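Local structure of aeromonas extracellular serine protease (Aeromonas sobria, 3WQB) at residues D157-L162 / Q193-R198; G227-R232 / S562-E567. The protein cleaves peptide bonds after two basic residues, one of them lysine, as a secreted, calcium-binding serine protease of the furin subfamily and a probable virulence factor. The protein carries 1 engineered substitution. One frame throughout, in Å; residues are numbered along the deposited sequence.

From the N terminus the chain builds the subtilisin domain first. Helix 155-164 is followed by strand 173-179 of the central parallel sheet and then by helix 191-205, which runs beside the first helix in nearly the same direction: interaction 1 closes this short loop, with 30 residues between its segments, inside one domain. The chain goes on to strand 228-233, where interaction 2 opens; it closes after 329 intervening residues, on strand 559-565 of the P-domain. The two contacts therefore follow in series, neither nesting nor crossing, with nearest atoms about 16 Å apart. Interaction 1 joins neighbouring helices of the protease domain, whereas interaction 2 ties that domain to the P-domain through a shared antiparallel sheet.

Interaction 1 (D157-L162 / Q193-R198)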
loop_
_atom_site.group_PDB
_atom_site.type_symbol
_atom_site.label_atom_id
_atom_site.label_comp_id
_atom_site.label_asym_id
_atom_site.label_seq_id
_atom_site.Cartn_x
_atom_site.Cartn_y
_atom_site.Cartn_z
ATOM N N ASP A 157 -11.125 -15.746 -0.968
ATOM C CA ASP A 157 -9.895 -15.872 -0.188
ATOM C C ASP A 157 -9.436 -14.530 0.398
ATOM O O ASP A 157 -8.946 -14.489 1.537
ATOM C CB ASP A 157 -8.802 -16.537 -1.018
ATOM C CG ASP A 157 -9.150 -17.970 -1.380
ATOM O OD1 ASP A 157 -9.845 -18.637 -0.575
ATOM O OD2 ASP A 157 -8.710 -18.425 -2.448
ATOM N N TRP A 158 -9.613 -13.437 -0.353
ATOM C CA TRP A 158 -9.353 -12.105 0.219
ATOM C C TRP A 158 -10.242 -11.869 1.447
ATOM O O TRP A 158 -9.760 -11.458 2.493
ATOM C CB TRP A 158 -9.559 -10.978 -0.802
ATOM C CG TRP A 158 -8.536 -10.923 -1.901
ATOM C CD1 TRP A 158 -8.764 -11.094 -3.238
ATOM C CD2 TRP A 158 -7.132 -10.661 -1.765
ATOM N NE1 TRP A 158 -7.591 -10.947 -3.947
ATOM C CE2 TRP A 158 -6.573 -10.696 -3.067
ATOM C CE3 TRP A 158 -6.287 -10.402 -0.674
ATOM C CZ2 TRP A 158 -5.211 -10.487 -3.306
ATOM C CZ3 TRP A 158 -4.929 -10.207 -0.913
ATOM C CH2 TRP A 158 -4.406 -10.241 -2.220
ATOM N N LEU A 159 -11.536 -12.139 1.311
ATOM C CA LEU A 159 -12.468 -12.037 2.428
ATOM C C LEU A 159 -12.013 -12.887 3.617
ATOM O O LEU A 159 -11.991 -12.412 4.759
ATOM C CB LEU A 159 -13.862 -12.477 1.973
ATOM C CG LEU A 159 -14.582 -11.525 1.015
ATOM C CD1 LEU A 159 -15.839 -12.189 0.510
ATOM C CD2 LEU A 159 -14.903 -10.192 1.697
ATOM N N TYR A 160 -11.630 -14.137 3.343
ATOM C CA TYR A 160 -11.236 -15.060 4.389
ATOM C C TYR A 160 -10.063 -14.522 5.214
ATOM O O TYR A 160 -10.028 -14.660 6.446
ATOM C CB TYR A 160 -10.904 -16.449 3.813
ATOM C CG TYR A 160 -10.892 -17.520 4.882
ATOM C CD1 TYR A 160 -9.754 -17.751 5.667
ATOM C CD2 TYR A 160 -12.034 -18.279 5.138
ATOM C CE1 TYR A 160 -9.756 -18.707 6.673
ATOM C CE2 TYR A 160 -12.037 -19.232 6.127
ATOM C CZ TYR A 160 -10.904 -19.444 6.899
ATOM O OH TYR A 160 -10.914 -20.386 7.892
ATOM N N ALA A 161 -9.103 -13.912 4.522
ATOM C CA ALA A 161 -7.848 -13.468 5.124
ATOM C C ALA A 161 -7.942 -12.107 5.799
ATOM O O ALA A 161 -7.166 -11.819 6.712
ATOM C CB ALA A 161 -6.770 -13.423 4.068
ATOM N N LEU A 162 -8.862 -11.266 5.329
ATOM C CA LEU A 162 -8.849 -9.856 5.689
ATOM C C LEU A 162 -9.949 -9.475 6.688
ATOM O O LEU A 162 -10.311 -8.305 6.822
ATOM C CB LEU A 162 -8.882 -8.987 4.426
ATOM C CG LEU A 162 -7.559 -8.952 3.644
ATOM C CD1 LEU A 162 -7.777 -8.458 2.223
ATOM C CD2 LEU A 162 -6.504 -8.099 4.377
ATOM N N GLN A 193 -13.892 -4.234 -4.898
ATOM C CA GLN A 193 -13.247 -3.219 -4.065
ATOM C C GLN A 193 -14.198 -2.647 -3.025
ATOM O O GLN A 193 -13.801 -2.426 -1.885
ATOM C CB GLN A 193 -12.674 -2.099 -4.925
ATOM C CG GLN A 193 -11.623 -2.570 -5.910
ATOM C CD GLN A 193 -11.069 -1.438 -6.729
ATOM O OE1 GLN A 193 -10.200 -0.708 -6.268
ATOM N NE2 GLN A 193 -11.575 -1.274 -7.947
ATOM N N SER A 194 -15.443 -2.408 -3.426
ATOM C CA SER A 194 -16.464 -1.934 -2.493
ATOM C C SER A 194 -16.659 -2.927 -1.348
ATOM O O SER A 194 -16.730 -2.536 -0.185
ATOM C CB SER A 194 -17.790 -1.685 -3.219
ATOM O OG SER A 194 -18.802 -1.267 -2.323
ATOM N N GLN A 195 -16.699 -4.214 -1.680
ATOM C CA GLN A 195 -16.899 -5.252 -0.677
ATOM C C GLN A 195 -15.755 -5.262 0.333
ATOM O O GLN A 195 -15.987 -5.362 1.543
ATOM C CB GLN A 195 -17.053 -6.619 -1.336
ATOM C CG GLN A 195 -17.360 -7.742 -0.358
ATOM C CD GLN A 195 -17.624 -9.055 -1.049
ATOM O OE1 GLN A 195 -16.788 -9.542 -1.802
ATOM N NE2 GLN A 195 -18.785 -9.652 -0.783
ATOM N N LEU A 196 -14.519 -5.153 -0.149
ATOM C CA LEU A 196 -13.382 -5.129 0.769
ATOM C C LEU A 196 -13.326 -3.822 1.572
ATOM O O LEU A 196 -13.035 -3.840 2.766
ATOM C CB LEU A 196 -12.067 -5.418 0.037
ATOM C CG LEU A 196 -11.945 -6.871 -0.429
ATOM C CD1 LEU A 196 -10.782 -7.041 -1.390
ATOM C CD2 LEU A 196 -11.802 -7.833 0.749
ATOM N N ASP A 197 -13.638 -2.693 0.933
ATOM C CA ASP A 197 -13.677 -1.428 1.667
ATOM C C ASP A 197 -14.695 -1.477 2.801
ATOM O O ASP A 197 -14.412 -0.999 3.899
ATOM C CB ASP A 197 -13.988 -0.254 0.743
ATOM C CG ASP A 197 -12.790 0.178 -0.096
ATOM O OD1 ASP A 197 -11.694 -0.423 0.012
ATOM O OD2 ASP A 197 -12.953 1.143 -0.873
ATOM N N ARG A 198 -15.854 -2.081 2.544
ATOM C CA ARG A 198 -16.891 -2.185 3.572
ATOM C C ARG A 198 -16.422 -3.077 4.716
ATOM O O ARG A 198 -16.672 -2.779 5.894
ATOM C CB ARG A 198 -18.197 -2.694 2.965
ATOM C CG ARG A 198 -18.880 -1.667 2.075
ATOM C CD ARG A 198 -19.989 -2.282 1.254
ATOM N NE ARG A 198 -20.519 -1.336 0.279
ATOM C CZ ARG A 198 -21.543 -1.593 -0.529
ATOM N NH1 ARG A 198 -22.154 -2.770 -0.483
ATOM N NH2 ARG A 198 -21.952 -0.670 -1.387
#
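L196 and L159 provide the apolar part of this contact between two nearly parallel helices, whose axes differ in direction by 11° and stay 10.9 Å apart at their closest. Long branched side chains suit such a separation. CD2 of L196 lies 4.0 Å from CD2 of L159, the two side chains crossing obliquely. The same methyl reaches CB of W158 at 4.2 Å and CD1 of L162 at 4.3 Å, so that one leucine branch meets three residues of the facing helix. W158 offers only the base of its side chain here; the indole leads away to meet the ring of Y178, while L162 also packs on strand 173-179 of the central sheet.

The second group is a polar chain laid against an apolar one. Q195 has CG anti to its backbone N (chi1 -176°) and is extended beyond CG, crossing L159 at about a right angle. OE1 comes to 3.6 Å from CD1 of L159, and Q195 CD is 3.9 Å from that methyl. Glutamine fits because its methylenes can pack while its amide remains paired: OE1 accepts from NE2 of Q155, two residues before D157 on the same helix, and NE2 donates to the backbone of another protein's chain.

These helices belong to the subtilisin-like α/β domain; the W158 side chain is about 8 Å from that of D78, the predicted charge-relay aspartate. Between the segments the chemistry is dispersive and non-directional; the Q155 bond to Q195 adds one directional link between the same two helices.

Interaction 2 (G227-R232 / S562-E567); sequences GYVLNR and SLLNRE
Y228 to N231 pair with N565 to S562 as antiparallel strands near the surface, an interdomain β-sheet contact in which a strand of the protease domain meets one of the P-domain. Five backbone hydrogen bonds join the segments. V229 and L564 form a hydrogen-bonded pair, with V229 N to L564 O at 2.9 Å and L564 N to V229 O at 2.8 Å; N231 and S562 form the next such pair. Beyond the strand ends, R566 N donates to G227 O at 2.9 Å. G227 has a positive phi of 77°, a conformation readily adopted by glycine.

The two strands are the middle pair of a four-stranded antiparallel sheet, between 222-225 and 571-576, so that each domain supplies a hairpin. On the face bearing L230 and L563, branched apolar side chains lie side by side, their CD2 atoms 3.5 Å apart; L563 also packs on helix 512-520. Y228 shares this face; its ring slants past the N565 side chain, CE2 4.0 Å from N565 CB, with ring and amide planes 59° apart. Asparagine suits the strand's end because its OD1 accepts from the backbone N of T568 where the chain turns.

On the other face V229 and L564 bring their CB atoms to 4.2 Å. CG2 of V229 also meets the aliphatic part of R566, at 3.6 Å from CD. A bend at chi3 (83°) sets NE of R566 3.8 Å from the same CG2. One water, in the guanidinium plane, accepts from both R566 NH1 and G227 N. A second water donates to G227 O and accepts from E567 N.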
loop_
_atom_site.group_PDB
_atom_site.type_symbol
_atom_site.label_atom_id
_atom_site.label_comp_id
_atom_site.label_asym_id
_atom_site.label_seq_id
_atom_site.Cartn_x
_atom_site.Cartn_y
_atom_site.Cartn_z
ATOM N N GLY A 227 4.579 -9.680 -16.424
ATOM C CA GLY A 227 5.789 -10.181 -17.076
ATOM C C GLY A 227 6.617 -9.155 -17.841
ATOM O O GLY A 227 7.522 -9.523 -18.592
ATOM N N TYR A 228 6.298 -7.875 -17.660
ATOM C CA TYR A 228 7.092 -6.769 -18.216
ATOM C C TYR A 228 7.579 -5.858 -17.104
ATOM O O TYR A 228 6.914 -5.707 -16.080
ATOM C CB TYR A 228 6.272 -5.932 -19.206
ATOM C CG TYR A 228 5.981 -6.618 -20.524
ATOM C CD1 TYR A 228 4.952 -7.556 -20.631
ATOM C CD2 TYR A 228 6.729 -6.321 -21.669
ATOM C CE1 TYR A 228 4.678 -8.191 -21.840
ATOM C CE2 TYR A 228 6.458 -6.947 -22.889
ATOM C CZ TYR A 228 5.434 -7.880 -22.965
ATOM O OH TYR A 228 5.161 -8.503 -24.162
ATOM N N VAL A 229 8.745 -5.257 -17.307
ATOM C CA VAL A 229 9.248 -4.211 -16.426
ATOM C C VAL A 229 9.329 -2.913 -17.226
ATOM O O VAL A 229 9.856 -2.893 -18.345
ATOM C CB VAL A 229 10.633 -4.557 -15.813
ATOM C CG1 VAL A 229 11.082 -3.478 -14.833
ATOM C CG2 VAL A 229 10.606 -5.907 -15.111
ATOM N N LEU A 230 8.785 -1.842 -16.654
ATOM C CA LEU A 230 8.792 -0.522 -17.284
ATOM C C LEU A 230 9.545 0.486 -16.434
ATOM O O LEU A 230 9.411 0.501 -15.211
ATOM C CB LEU A 230 7.367 0.005 -17.506
ATOM C CG LEU A 230 6.381 -0.806 -18.341
ATOM C CD1 LEU A 230 5.692 -1.857 -17.468
ATOM C CD2 LEU A 230 5.350 0.143 -18.967
ATOM N N ASN A 231 10.321 1.342 -17.092
ATOM C CA ASN A 231 10.966 2.475 -16.439
ATOM C C ASN A 231 11.180 3.573 -17.466
ATOM O O ASN A 231 11.308 3.285 -18.657
ATOM C CB ASN A 231 12.311 2.068 -15.813
ATOM C CG ASN A 231 13.372 1.741 -16.856
ATOM O OD1 ASN A 231 13.379 0.661 -17.437
ATOM N ND2 ASN A 231 14.274 2.683 -17.090
ATOM N N ARG A 232 11.215 4.820 -17.008
ATOM C CA ARG A 232 11.500 5.946 -17.886
ATOM C C ARG A 232 12.972 5.966 -18.219
ATOM O O ARG A 232 13.820 5.675 -17.378
ATOM C CB ARG A 232 11.093 7.274 -17.243
ATOM C CG ARG A 232 9.599 7.361 -16.988
ATOM C CD ARG A 232 9.129 8.778 -16.703
ATOM N NE ARG A 232 7.666 8.850 -16.721
ATOM C CZ ARG A 232 6.941 8.890 -17.839
ATOM N NH1 ARG A 232 7.544 8.898 -19.026
ATOM N NH2 ARG A 232 5.621 8.943 -17.786
ATOM N N SER A 562 11.286 2.520 -21.320
ATOM C CA SER A 562 11.895 1.234 -21.629
ATOM C C SER A 562 10.956 0.120 -21.165
ATOM O O SER A 562 10.489 0.118 -20.008
ATOM C CB SER A 562 13.258 1.104 -20.932
ATOM O OG SER A 562 14.105 2.224 -21.190
ATOM N N LEU A 563 10.671 -0.806 -22.074
ATOM C CA LEU A 563 9.843 -1.972 -21.809
ATOM C C LEU A 563 10.704 -3.226 -21.877
ATOM O O LEU A 563 11.317 -3.508 -22.912
ATOM C CB LEU A 563 8.711 -2.082 -22.838
ATOM C CG LEU A 563 7.863 -0.860 -23.185
ATOM C CD1 LEU A 563 7.091 -1.118 -24.462
ATOM C CD2 LEU A 563 6.922 -0.564 -22.040
ATOM N N LEU A 564 10.758 -3.973 -20.779
ATOM C CA LEU A 564 11.497 -5.238 -20.732
ATOM C C LEU A 564 10.542 -6.408 -20.664
ATOM O O LEU A 564 9.755 -6.510 -19.729
ATOM C CB LEU A 564 12.442 -5.269 -19.527
ATOM C CG LEU A 564 13.146 -6.586 -19.169
ATOM C CD1 LEU A 564 14.155 -6.972 -20.249
ATOM C CD2 LEU A 564 13.839 -6.465 -17.819
ATOM N N ASN A 565 10.612 -7.287 -21.657
ATOM C CA ASN A 565 9.935 -8.575 -21.590
ATOM C C ASN A 565 10.786 -9.495 -20.709
ATOM O O ASN A 565 11.895 -9.859 -21.085
ATOM C CB ASN A 565 9.796 -9.141 -23.006
ATOM C CG ASN A 565 8.978 -10.422 -23.057
ATOM O OD1 ASN A 565 9.233 -11.369 -22.317
ATOM N ND2 ASN A 565 7.998 -10.458 -23.952
ATOM N N ARG A 566 10.277 -9.867 -19.535
ATOM C CA ARG A 566 11.103 -10.565 -18.537
ATOM C C ARG A 566 11.501 -11.978 -18.963
ATOM O O ARG A 566 12.570 -12.471 -18.589
ATOM C CB ARG A 566 10.404 -10.602 -17.176
ATOM C CG ARG A 566 10.179 -9.223 -16.582
ATOM C CD ARG A 566 9.488 -9.306 -15.235
ATOM N NE ARG A 566 10.437 -9.570 -14.156
ATOM C CZ ARG A 566 10.128 -9.554 -12.863
ATOM N NH1 ARG A 566 8.887 -9.285 -12.468
ATOM N NH2 ARG A 566 11.064 -9.809 -11.959
ATOM N N GLU A 567 10.639 -12.604 -19.755
ATOM C CA GLU A 567 10.855 -13.951 -20.274
ATOM C C GLU A 567 11.871 -13.994 -21.421
ATOM O O GLU A 567 12.819 -14.782 -21.383
ATOM C CB GLU A 567 9.515 -14.529 -20.726
ATOM C CG GLU A 567 9.570 -15.884 -21.403
ATOM C CD GLU A 567 8.288 -16.183 -22.149
ATOM O OE1 GLU A 567 8.329 -16.216 -23.397
ATOM O OE2 GLU A 567 7.238 -16.360 -21.487
HETATM O O HOH W 1 5.958 -8.989 -13.766
HETATM O O HOH W 2 7.578 -12.056 -19.714
#